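Local structure of pancreatic lipase related protein 2 (Equus caballus, 1W52) at residues 171-176 and 198-203; 223-228 and 318-323; 283-288 and 304-309; 291-296 and 328-333. The protein probably hydrolyses galactolipids and triacylglycerols, releasing fatty acids from them, as a secreted calcium-binding lipase of the alpha/beta-hydrolase superfamily. All coordinates share one frame; numbering follows the deposited sequence.

Contact 1. Residues 171-176 and 198-203; sequences VGRVTG and AQFVDV
Strands 173-176 and 201-203 pair in parallel register in the buried central sheet, T175 lying beside D202 and their short axes 14° apart. Backbone bonds run in both directions between them: V174 N donates to F200 O, D202 N to V174 O, and G176 N to D202 O at 2.9 Å. Ahead of the strands, Q199 N bonds to V171 O. This is the core of an alpha/beta-hydrolase sheet, in which 173-176 is flanked on its other edge by strand 148-153, the strand that leads to the predicted nucleophile S154.

The polar chemistry lies on the T175 and D202 face. R173 runs out extended from CG to NE beside the F200 ring, its guanidinium plane only 13° from that ring, and crosses D202 at about a right angle. Its NH2 stands 2.6 Å from D202 OD2 in a salt bridge, although the hydrogen bond itself is bent and weak. T175 OG1 sits over one face of the guanidinium and gives a 2.6 Å hydrogen bond to the syn lone pair of D202 OD1; it also bonds to H149. R173 further reaches the carbonyls of G310 and H311. On the other face V174 CG1 packs on A198 CB at 3.4 Å and on V201 CG2.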
loop_
_atom_site.group_PDB
_atom_site.type_symbol
_atom_site.label_atom_id
_atom_site.label_comp_id
_atom_site.label_asym_id
_atom_site.label_seq_id
_atom_site.Cartn_x
_atom_site.Cartn_y
_atom_site.Cartn_z
ATOM N N VAL A 171 15.907 -14.021 4.816
ATOM C CA VAL A 171 15.378 -12.803 5.420
ATOM C C VAL A 171 13.847 -12.913 5.549
ATOM O O VAL A 171 13.143 -13.304 4.638
ATOM C CB VAL A 171 15.831 -11.542 4.609
ATOM C CG1 VAL A 171 15.835 -11.857 3.130
ATOM C CG2 VAL A 171 14.944 -10.355 4.843
ATOM N N GLY A 172 13.341 -12.564 6.715
ATOM C CA GLY A 172 11.986 -12.891 7.077
ATOM C C GLY A 172 10.932 -12.175 6.291
ATOM O O GLY A 172 9.857 -12.708 6.067
ATOM N N ARG A 173 11.206 -10.942 5.902
ATOM C CA ARG A 173 10.234 -10.189 5.120
ATOM C C ARG A 173 10.816 -9.009 4.400
ATOM O O ARG A 173 11.565 -8.201 4.966
ATOM C CB ARG A 173 9.162 -9.672 6.026
ATOM C CG ARG A 173 8.017 -9.007 5.368
ATOM C CD ARG A 173 7.175 -8.339 6.402
ATOM N NE ARG A 173 5.910 -7.834 5.902
ATOM C CZ ARG A 173 5.190 -6.904 6.527
ATOM N NH1 ARG A 173 5.640 -6.387 7.660
ATOM N NH2 ARG A 173 4.018 -6.494 6.041
ATOM N N VAL A 174 10.436 -8.917 3.136
ATOM C CA VAL A 174 10.662 -7.727 2.354
ATOM C C VAL A 174 9.285 -7.319 1.866
ATOM O O VAL A 174 8.451 -8.156 1.489
ATOM C CB VAL A 174 11.725 -7.908 1.221
ATOM C CG1 VAL A 174 11.441 -9.083 0.418
ATOM C CG2 VAL A 174 11.710 -6.730 0.266
ATOM N N THR A 175 9.049 -6.022 1.975
ATOM C CA THR A 175 7.819 -5.374 1.562
ATOM C C THR A 175 8.150 -4.430 0.419
ATOM O O THR A 175 9.048 -3.581 0.526
ATOM C CB THR A 175 7.271 -4.574 2.727
ATOM O OG1 THR A 175 6.807 -5.467 3.769
ATOM C CG2 THR A 175 6.059 -3.792 2.280
ATOM N N GLY A 176 7.448 -4.584 -0.690
ATOM C CA GLY A 176 7.680 -3.740 -1.858
ATOM C C GLY A 176 6.665 -2.610 -1.977
ATOM O O GLY A 176 5.534 -2.853 -2.310
ATOM N N ALA A 198 12.461 -13.407 -0.006
ATOM C CA ALA A 198 12.249 -13.442 1.449
ATOM C C ALA A 198 11.297 -14.547 1.835
ATOM O O ALA A 198 10.664 -15.144 0.977
ATOM C CB ALA A 198 11.778 -12.138 1.967
ATOM N N GLN A 199 11.237 -14.850 3.123
ATOM C CA GLN A 199 10.313 -15.861 3.594
ATOM C C GLN A 199 8.913 -15.374 3.330
ATOM O O GLN A 199 7.984 -16.145 3.119
ATOM C CB GLN A 199 10.503 -16.123 5.088
ATOM C CG GLN A 199 11.915 -16.611 5.485
ATOM C CD GLN A 199 12.153 -18.068 5.165
ATOM O OE1 GLN A 199 11.604 -18.616 4.218
ATOM N NE2 GLN A 199 12.991 -18.695 5.971
ATOM N N PHE A 200 8.780 -14.053 3.335
ATOM C CA PHE A 200 7.520 -13.374 3.079
ATOM C C PHE A 200 7.752 -12.066 2.337
ATOM O O PHE A 200 8.487 -11.174 2.833
ATOM C CB PHE A 200 6.875 -13.046 4.393
ATOM C CG PHE A 200 5.552 -12.378 4.262
ATOM C CD1 PHE A 200 4.593 -12.824 3.338
ATOM C CD2 PHE A 200 5.231 -11.283 5.081
ATOM C CE1 PHE A 200 3.334 -12.210 3.262
ATOM C CE2 PHE A 200 3.960 -10.686 4.990
ATOM C CZ PHE A 200 3.030 -11.160 4.081
ATOM N N VAL A 201 7.079 -11.950 1.185
ATOM C CA VAL A 201 7.084 -10.740 0.364
ATOM C C VAL A 201 5.649 -10.260 0.215
ATOM O O VAL A 201 4.765 -10.988 -0.269
ATOM C CB VAL A 201 7.678 -10.985 -1.075
ATOM C CG1 VAL A 201 7.731 -9.691 -1.893
ATOM C CG2 VAL A 201 9.101 -11.620 -1.042
ATOM N N ASP A 202 5.438 -9.017 0.593
ATOM C CA ASP A 202 4.140 -8.385 0.398
ATOM C C ASP A 202 4.300 -7.109 -0.420
ATOM O O ASP A 202 5.193 -6.312 -0.185
ATOM C CB ASP A 202 3.495 -8.036 1.737
ATOM C CG ASP A 202 4.418 -7.211 2.638
ATOM O OD1 ASP A 202 5.672 -7.435 2.584
ATOM O OD2 ASP A 202 3.971 -6.330 3.411
ATOM N N VAL A 203 3.409 -6.886 -1.356
ATOM C CA VAL A 203 3.539 -5.749 -2.231
ATOM C C VAL A 203 2.300 -4.847 -2.217
ATOM O O VAL A 203 1.185 -5.330 -2.256
ATOM C CB VAL A 203 3.800 -6.227 -3.652
ATOM C CG1 VAL A 203 4.331 -5.081 -4.521
ATOM C CG2 VAL A 203 4.781 -7.371 -3.620
#

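Contact 2. Residues 223-228 and 318-323; sequences VGHMDF and EKTSAV
With H225 CG anti to its carbonyl carbon (chi1 -58°) and T320 CG2 likewise anti to its own, the imidazole and the threonine methyl meet. CG2 lies over one face of the H225 ring, 3.9 Å from the ring centroid and 16° off the normal, a CH-pi contact displaced toward the rim. V323 CG1 approaches H225 CD2 obliquely at 3.7 Å, and A322 O lies at the ring edge, in its plane. H225 CB rests 3.3 Å from K319 O.

Alongside, M226 bends at chi3 and its CE reaches K319 CB at 3.7 Å, while its CG lies near K319 O. The contact thus sets the start of strand 226-230 of the central alpha/beta-hydrolase sheet against the loop that leads into the neighbouring strand 325-329. That loop holds a type I turn from E318 to S321, in which E318 O accepts from both N and OG of S321.

An alanine in place of H225 would probably leave the T320 methyl without its aromatic face and V201 N without the ND1 acceptor it uses. No hydrogen bond joins the two segments, so here they meet by van der Waals and CH-pi contact, while H225 ND1 is hydrogen-bonded to V201 N.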
loop_
_atom_site.group_PDB
_atom_site.type_symbol
_atom_site.label_atom_id
_atom_site.label_comp_id
_atom_site.label_asym_id
_atom_site.label_seq_id
_atom_site.Cartn_x
_atom_site.Cartn_y
_atom_site.Cartn_z
ATOM N N VAL A 223 4.266 -9.850 -7.596
ATOM C CA VAL A 223 5.620 -10.298 -7.216
ATOM C C VAL A 223 5.794 -10.671 -5.772
ATOM O O VAL A 223 6.892 -10.686 -5.308
ATOM C CB VAL A 223 6.685 -9.224 -7.497
ATOM C CG1 VAL A 223 6.610 -8.785 -8.900
ATOM C CG2 VAL A 223 6.470 -8.064 -6.621
ATOM N N GLY A 224 4.722 -10.968 -5.069
ATOM C CA GLY A 224 4.783 -11.175 -3.634
ATOM C C GLY A 224 4.014 -12.420 -3.314
ATOM O O GLY A 224 3.386 -13.002 -4.206
ATOM N N HIS A 225 4.066 -12.857 -2.061
ATOM C CA HIS A 225 3.089 -13.843 -1.617
ATOM C C HIS A 225 1.743 -13.142 -1.596
ATOM O O HIS A 225 0.697 -13.741 -1.842
ATOM C CB HIS A 225 3.465 -14.445 -0.263
ATOM C CG HIS A 225 4.810 -15.080 -0.290
ATOM N ND1 HIS A 225 5.943 -14.407 0.128
ATOM C CD2 HIS A 225 5.232 -16.267 -0.781
ATOM C CE1 HIS A 225 7.003 -15.170 -0.057
ATOM N NE2 HIS A 225 6.603 -16.292 -0.629
ATOM N N MET A 226 1.788 -11.842 -1.347
ATOM C CA MET A 226 0.590 -11.036 -1.389
ATOM C C MET A 226 0.805 -9.742 -2.188
ATOM O O MET A 226 1.763 -9.025 -2.000
ATOM C CB MET A 226 0.220 -10.726 0.035
ATOM C CG MET A 226 0.269 -11.919 0.955
ATOM S SD MET A 226 -0.922 -11.631 2.274
ATOM C CE MET A 226 -0.048 -11.161 3.600
ATOM N N ASP A 227 -0.090 -9.472 -3.105
ATOM C CA ASP A 227 -0.031 -8.284 -3.915
ATOM C C ASP A 227 -1.328 -7.588 -3.624
ATOM O O ASP A 227 -2.373 -8.117 -3.940
ATOM C CB ASP A 227 0.055 -8.672 -5.396
ATOM C CG ASP A 227 1.419 -9.238 -5.761
ATOM O OD1 ASP A 227 2.291 -8.411 -6.199
ATOM O OD2 ASP A 227 1.700 -10.480 -5.588
ATOM N N PHE A 228 -1.258 -6.430 -2.970
ATOM C CA PHE A 228 -2.431 -5.598 -2.687
ATOM C C PHE A 228 -2.618 -4.539 -3.779
ATOM O O PHE A 228 -1.613 -3.977 -4.263
ATOM C CB PHE A 228 -2.263 -4.878 -1.366
ATOM C CG PHE A 228 -2.100 -5.786 -0.192
ATOM C CD1 PHE A 228 -0.905 -6.448 0.034
ATOM C CD2 PHE A 228 -3.122 -5.946 0.711
ATOM C CE1 PHE A 228 -0.740 -7.251 1.120
ATOM C CE2 PHE A 228 -2.971 -6.761 1.814
ATOM C CZ PHE A 228 -1.775 -7.402 2.021
ATOM N N GLU A 318 -2.686 -17.147 6.427
ATOM C CA GLU A 318 -2.316 -17.754 5.128
ATOM C C GLU A 318 -1.401 -16.850 4.285
ATOM O O GLU A 318 -1.351 -16.960 3.075
ATOM C CB GLU A 318 -3.558 -18.166 4.324
ATOM C CG GLU A 318 -4.398 -19.274 4.952
ATOM C CD GLU A 318 -5.244 -18.815 6.160
ATOM O OE1 GLU A 318 -5.711 -17.641 6.226
ATOM O OE2 GLU A 318 -5.453 -19.635 7.086
ATOM N N LYS A 319 -0.638 -15.990 4.952
ATOM C CA LYS A 319 0.253 -15.049 4.265
ATOM C C LYS A 319 1.143 -15.704 3.213
ATOM O O LYS A 319 1.373 -15.100 2.168
ATOM C CB LYS A 319 1.103 -14.232 5.259
ATOM C CG LYS A 319 2.128 -15.026 6.018
ATOM C CD LYS A 319 3.310 -14.168 6.455
ATOM C CE LYS A 319 3.180 -13.718 7.876
ATOM N NZ LYS A 319 3.148 -14.812 8.847
ATOM N N THR A 320 1.637 -16.921 3.462
ATOM C CA THR A 320 2.402 -17.626 2.422
ATOM C C THR A 320 1.831 -18.976 1.986
ATOM O O THR A 320 2.541 -19.812 1.456
ATOM C CB THR A 320 3.857 -17.795 2.782
ATOM O OG1 THR A 320 3.955 -18.547 3.978
ATOM C CG2 THR A 320 4.511 -16.501 3.173
ATOM N N SER A 321 0.532 -19.171 2.138
ATOM C CA SER A 321 -0.111 -20.361 1.551
ATOM C C SER A 321 0.008 -20.398 0.013
ATOM O O SER A 321 -0.075 -21.459 -0.597
ATOM C CB SER A 321 -1.588 -20.476 1.996
ATOM O OG SER A 321 -2.376 -19.476 1.382
ATOM N N ALA A 322 0.188 -19.235 -0.608
ATOM C CA ALA A 322 0.403 -19.143 -2.057
ATOM C C ALA A 322 1.211 -17.918 -2.412
ATOM O O ALA A 322 1.525 -17.062 -1.538
ATOM C CB ALA A 322 -0.920 -19.059 -2.768
ATOM N N VAL A 323 1.507 -17.826 -3.710
ATOM C CA VAL A 323 2.098 -16.612 -4.314
ATOM C C VAL A 323 1.074 -15.853 -5.171
ATOM O O VAL A 323 0.057 -16.393 -5.638
ATOM C CB VAL A 323 3.335 -16.915 -5.169
ATOM C CG1 VAL A 323 4.515 -17.127 -4.308
ATOM C CG2 VAL A 323 3.113 -18.145 -5.986
#

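Contact 3. Residues 283-288 and 304-309; sequences LAYPCD and GGCPKM
At the edge of the central sheet of the lipase domain, where the short edge strand 285-286 begins, a disulfide-bearing loop lies against the chain and sets the sulfur of C306 over the face of Y285. C306 SG is 3.7 Å from the ring centroid and only 8° off the normal, so it sits above the centre of the ring, a Cys sulfur-aromatic contact. The sulfur is bonded to C301, whose side chain also touches Y285. Chi1 of Y285 (-65°) sets its CG anti to the carbonyl carbon. A leucine here has no ring face, and C306 SG would probably be left without its aromatic partner.

L283 flanks the same cysteine: its CB and CD2 each come to 3.7 Å from C306 CB. The backbones are joined at a single bridge between L283 and K308, and A284 N donates a hydrogen bond to P307 O at 3.1 Å. L283 CA lies close to that same oxygen. On the sheet side, A284 and P307 both pack on F327 of strand 325-329, their own side chains touching CB to CG. The A284 carbonyl is turned to the loop, its O 3.2 Å from C306 CB and 3.3 Å from P307 CD.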
loop_
_atom_site.group_PDB
_atom_site.type_symbol
_atom_site.label_atom_id
_atom_site.label_comp_id
_atom_site.label_asym_id
_atom_site.label_seq_id
_atom_site.Cartn_x
_atom_site.Cartn_y
_atom_site.Cartn_z
ATOM N N LEU A 283 -7.937 -2.786 5.325
ATOM C CA LEU A 283 -8.159 -4.208 5.233
ATOM C C LEU A 283 -8.325 -4.643 3.801
ATOM O O LEU A 283 -9.219 -4.208 3.128
ATOM C CB LEU A 283 -9.417 -4.600 5.984
ATOM C CG LEU A 283 -9.492 -4.535 7.529
ATOM C CD1 LEU A 283 -9.579 -3.095 8.124
ATOM C CD2 LEU A 283 -10.704 -5.341 7.942
ATOM N N ALA A 284 -7.483 -5.528 3.323
ATOM C CA ALA A 284 -7.653 -5.994 1.974
ATOM C C ALA A 284 -8.624 -7.161 1.890
ATOM O O ALA A 284 -8.768 -7.954 2.806
ATOM C CB ALA A 284 -6.318 -6.376 1.421
ATOM N N TYR A 285 -9.286 -7.273 0.763
ATOM C CA TYR A 285 -10.290 -8.309 0.576
ATOM C C TYR A 285 -9.810 -9.125 -0.590
ATOM O O TYR A 285 -9.296 -8.562 -1.540
ATOM C CB TYR A 285 -11.673 -7.727 0.223
ATOM C CG TYR A 285 -12.307 -6.889 1.312
ATOM C CD1 TYR A 285 -11.728 -5.719 1.699
ATOM C CD2 TYR A 285 -13.473 -7.271 1.950
ATOM C CE1 TYR A 285 -12.240 -4.958 2.655
ATOM C CE2 TYR A 285 -14.010 -6.465 2.966
ATOM C CZ TYR A 285 -13.364 -5.309 3.290
ATOM O OH TYR A 285 -13.778 -4.401 4.232
ATOM N N PRO A 286 -9.974 -10.434 -0.578
ATOM C CA PRO A 286 -9.435 -11.234 -1.683
ATOM C C PRO A 286 -10.446 -11.192 -2.813
ATOM O O PRO A 286 -11.617 -10.981 -2.469
ATOM C CB PRO A 286 -9.280 -12.609 -1.053
ATOM C CG PRO A 286 -9.575 -12.339 0.473
ATOM C CD PRO A 286 -10.626 -11.260 0.445
ATOM N N CYS A 287 -10.012 -11.321 -4.075
ATOM C CA CYS A 287 -10.878 -11.146 -5.231
ATOM C C CYS A 287 -10.134 -11.384 -6.507
ATOM O O CYS A 287 -8.934 -11.301 -6.506
ATOM C CB CYS A 287 -11.410 -9.734 -5.288
ATOM S SG CYS A 287 -13.169 -9.653 -5.720
ATOM N N ASP A 288 -10.840 -11.658 -7.603
ATOM C CA ASP A 288 -10.194 -12.000 -8.884
ATOM C C ASP A 288 -9.781 -10.766 -9.602
ATOM O O ASP A 288 -8.851 -10.795 -10.371
ATOM C CB ASP A 288 -11.143 -12.720 -9.846
ATOM C CG ASP A 288 -11.891 -13.863 -9.189
ATOM O OD1 ASP A 288 -11.203 -14.809 -8.732
ATOM O OD2 ASP A 288 -13.147 -13.908 -9.083
ATOM N N GLY A 304 -11.364 -16.138 8.479
ATOM C CA GLY A 304 -10.503 -15.746 9.577
ATOM C C GLY A 304 -10.333 -14.261 9.820
ATOM O O GLY A 304 -9.875 -13.849 10.882
ATOM N N GLY A 305 -10.666 -13.452 8.818
ATOM C CA GLY A 305 -10.450 -12.001 8.861
ATOM C C GLY A 305 -9.793 -11.487 7.581
ATOM O O GLY A 305 -9.326 -12.264 6.734
ATOM N N CYS A 306 -9.775 -10.173 7.419
ATOM C CA CYS A 306 -9.127 -9.604 6.248
ATOM C C CYS A 306 -7.708 -9.347 6.677
ATOM O O CYS A 306 -7.489 -8.937 7.827
ATOM C CB CYS A 306 -9.733 -8.242 5.838
ATOM S SG CYS A 306 -11.307 -8.173 4.911
ATOM N N PRO A 307 -6.742 -9.533 5.783
ATOM C CA PRO A 307 -5.363 -9.177 6.115
ATOM C C PRO A 307 -5.304 -7.683 6.305
ATOM O O PRO A 307 -6.068 -6.976 5.655
ATOM C CB PRO A 307 -4.580 -9.588 4.883
ATOM C CG PRO A 307 -5.592 -9.618 3.794
ATOM C CD PRO A 307 -6.868 -10.062 4.421
ATOM N N LYS A 308 -4.439 -7.191 7.177
ATOM C CA LYS A 308 -4.271 -5.763 7.286
ATOM C C LYS A 308 -3.175 -5.385 6.304
ATOM O O LYS A 308 -2.092 -5.932 6.391
ATOM C CB LYS A 308 -3.943 -5.389 8.717
ATOM C CG LYS A 308 -5.120 -5.724 9.678
ATOM C CD LYS A 308 -4.710 -5.782 11.156
ATOM C CE LYS A 308 -5.739 -6.516 12.073
ATOM N NZ LYS A 308 -5.308 -6.370 13.526
ATOM N N MET A 309 -3.471 -4.515 5.326
ATOM C CA MET A 309 -2.503 -4.142 4.279
ATOM C C MET A 309 -1.574 -3.182 4.912
ATOM O O MET A 309 -1.959 -2.369 5.705
ATOM C CB MET A 309 -3.174 -3.444 3.107
ATOM C CG MET A 309 -2.206 -2.990 2.013
ATOM S SD MET A 309 -2.809 -1.887 0.675
ATOM C CE MET A 309 -2.341 -0.400 1.382
#

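Contact 4. Residues 291-296 and 328-333; sequences DKFQEN and FLNTGE
F293 and F328 slide past each other in opposite directions, and the face of the F293 ring is met by a methylene of F328 and not by its ring. F328 CB stands over that face, 4.2 Å from the centroid and 24° off the normal, displaced toward the rim; the nearest atom of the F293 ring to F328 CB is CG, at 3.8 Å. Chi1 of 175° sets F293 CG anti to the backbone N, on the side where F328 CB meets it. At the far end of the ring, F293 CE2 and CZ each come to 3.6 Å from L329 CA.

Next along the helix, Q294 and N330 reach toward each other tip to tip, their amide planes 19° apart. N330 ND2 has a clear partner beyond the two segments, since it hydrogen-bonds to the hydroxyl of Y290, at the start of the same short helix.

The F328 ring leads away from the helix and meets the ring of F229, on the adjacent strand 226-230. F293 is buried, and its contacts with F328 and L329 are van der Waals and CH-pi. The arrangement is plain helix-on-strand packing at the edge of the alpha/beta-hydrolase sheet, where helix 290-294 lies against the C-terminal end of strand 325-329, away from the annotated sites.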
loop_
_atom_site.group_PDB
_atom_site.type_symbol
_atom_site.label_atom_id
_atom_site.label_comp_id
_atom_site.label_asym_id
_atom_site.label_seq_id
_atom_site.Cartn_x
_atom_site.Cartn_y
_atom_site.Cartn_z
ATOM N N ASP A 291 -12.866 -5.091 -10.305
ATOM C CA ASP A 291 -14.214 -4.767 -10.756
ATOM C C ASP A 291 -15.162 -5.596 -9.930
ATOM O O ASP A 291 -16.080 -5.056 -9.335
ATOM C CB ASP A 291 -14.405 -5.016 -12.255
ATOM C CG ASP A 291 -13.417 -4.236 -13.104
ATOM O OD1 ASP A 291 -12.303 -4.799 -13.347
ATOM O OD2 ASP A 291 -13.646 -3.068 -13.537
ATOM N N LYS A 292 -14.907 -6.898 -9.851
ATOM C CA LYS A 292 -15.687 -7.781 -9.003
ATOM C C LYS A 292 -15.751 -7.196 -7.617
ATOM O O LYS A 292 -16.752 -7.260 -6.964
ATOM C CB LYS A 292 -15.056 -9.161 -8.972
ATOM C CG LYS A 292 -15.861 -10.187 -8.211
ATOM C CD LYS A 292 -15.460 -11.628 -8.622
ATOM C CE LYS A 292 -15.913 -12.706 -7.593
ATOM N NZ LYS A 292 -14.971 -13.870 -7.592
ATOM N N PHE A 293 -14.676 -6.590 -7.170
ATOM C CA PHE A 293 -14.682 -5.940 -5.861
ATOM C C PHE A 293 -15.598 -4.704 -5.809
ATOM O O PHE A 293 -16.297 -4.434 -4.815
ATOM C CB PHE A 293 -13.254 -5.531 -5.483
ATOM C CG PHE A 293 -13.182 -4.775 -4.232
ATOM C CD1 PHE A 293 -13.515 -5.368 -3.048
ATOM C CD2 PHE A 293 -12.832 -3.454 -4.223
ATOM C CE1 PHE A 293 -13.465 -4.660 -1.826
ATOM C CE2 PHE A 293 -12.751 -2.715 -2.987
ATOM C CZ PHE A 293 -13.066 -3.334 -1.801
ATOM N N GLN A 294 -15.531 -3.941 -6.895
ATOM C CA GLN A 294 -16.184 -2.639 -7.025
ATOM C C GLN A 294 -17.695 -2.787 -7.261
ATOM O O GLN A 294 -18.493 -1.932 -6.845
ATOM C CB GLN A 294 -15.511 -1.835 -8.170
ATOM C CG GLN A 294 -14.405 -0.890 -7.764
ATOM C CD GLN A 294 -14.761 -0.043 -6.553
ATOM O OE1 GLN A 294 -13.916 0.607 -5.983
ATOM N NE2 GLN A 294 -16.013 -0.081 -6.145
ATOM N N GLU A 295 -18.045 -3.900 -7.916
ATOM C CA GLU A 295 -19.411 -4.338 -8.201
ATOM C C GLU A 295 -19.951 -5.161 -7.038
ATOM O O GLU A 295 -20.521 -6.239 -7.234
ATOM C CB GLU A 295 -19.414 -5.232 -9.429
ATOM C CG GLU A 295 -18.797 -4.593 -10.642
ATOM C CD GLU A 295 -18.629 -5.561 -11.798
ATOM O OE1 GLU A 295 -17.921 -6.593 -11.661
ATOM O OE2 GLU A 295 -19.201 -5.275 -12.867
ATOM N N ASN A 296 -19.724 -4.674 -5.826
ATOM C CA ASN A 296 -20.192 -5.335 -4.621
ATOM C C ASN A 296 -19.951 -6.875 -4.566
ATOM O O ASN A 296 -20.877 -7.647 -4.329
ATOM C CB ASN A 296 -21.677 -4.988 -4.425
ATOM C CG ASN A 296 -21.966 -3.499 -4.612
ATOM O OD1 ASN A 296 -21.222 -2.634 -4.130
ATOM N ND2 ASN A 296 -23.048 -3.199 -5.318
ATOM N N PHE A 328 -7.890 -6.461 -2.751
ATOM C CA PHE A 328 -8.385 -5.168 -3.168
ATOM C C PHE A 328 -9.016 -4.439 -2.051
ATOM O O PHE A 328 -9.332 -4.986 -1.082
ATOM C CB PHE A 328 -9.384 -5.324 -4.282
ATOM C CG PHE A 328 -8.782 -5.887 -5.511
ATOM C CD1 PHE A 328 -8.973 -7.216 -5.846
ATOM C CD2 PHE A 328 -7.964 -5.123 -6.307
ATOM C CE1 PHE A 328 -8.403 -7.779 -7.012
ATOM C CE2 PHE A 328 -7.373 -5.683 -7.474
ATOM C CZ PHE A 328 -7.606 -7.018 -7.820
ATOM N N LEU A 329 -9.159 -3.155 -2.192
ATOM C CA LEU A 329 -9.701 -2.340 -1.137
ATOM C C LEU A 329 -9.745 -0.869 -1.632
ATOM O O LEU A 329 -9.270 -0.574 -2.744
ATOM C CB LEU A 329 -8.853 -2.494 0.113
ATOM C CG LEU A 329 -7.457 -1.929 -0.043
ATOM C CD1 LEU A 329 -6.869 -1.457 1.337
ATOM C CD2 LEU A 329 -6.567 -2.900 -0.769
ATOM N N ASN A 330 -10.288 0.037 -0.821
ATOM C CA ASN A 330 -10.287 1.435 -1.185
ATOM C C ASN A 330 -9.759 2.308 -0.045
ATOM O O ASN A 330 -10.256 2.242 1.060
ATOM C CB ASN A 330 -11.716 1.894 -1.603
ATOM C CG ASN A 330 -12.173 1.348 -2.989
ATOM O OD1 ASN A 330 -13.387 1.062 -3.195
ATOM N ND2 ASN A 330 -11.227 1.203 -3.924
ATOM N N THR A 331 -8.787 3.160 -0.325
ATOM C CA THR A 331 -8.313 4.122 0.663
ATOM C C THR A 331 -9.112 5.406 0.705
ATOM O O THR A 331 -9.998 5.629 -0.078
ATOM C CB THR A 331 -6.873 4.506 0.357
ATOM O OG1 THR A 331 -6.782 4.859 -1.034
ATOM C CG2 THR A 331 -5.951 3.312 0.588
ATOM N N GLY A 332 -8.740 6.268 1.633
ATOM C CA GLY A 332 -9.224 7.624 1.651
ATOM C C GLY A 332 -8.490 8.514 0.670
ATOM O O GLY A 332 -7.467 8.113 0.125
ATOM N N GLU A 333 -9.040 9.718 0.470
ATOM C CA GLU A 333 -8.466 10.776 -0.366
ATOM C C GLU A 333 -7.323 11.497 0.347
ATOM O O GLU A 333 -6.473 12.025 -0.343
ATOM C CB GLU A 333 -9.537 11.841 -0.773
ATOM C CG GLU A 333 -10.625 11.452 -1.811
ATOM C CD GLU A 333 -11.791 10.589 -1.249
ATOM O OE1 GLU A 333 -12.277 10.856 -0.120
ATOM O OE2 GLU A 333 -12.240 9.631 -1.943
#

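From the N terminus, contact 1 comes first: it closes the loop between strands 173-177 and 201-204, which carries the calcium ligands E189, D194 and D197, before any other contact opens. Strand 226-230 then pairs with 201-204 and opens contact 2, a long loop that ends only at 318-323. Contact 3 opens and closes within that loop, and F228 packs on A284 and M309 where the two meet. Contact 4 crosses both: its helical segment 291-296 lies between the halves of contact 3, whereas 328-333 follows the close of contact 2. Through strand 325-329, which runs between 226-230 and 285-286, contacts 2, 3 and 4 join one end of the sheet that contact 1 occupies centrally.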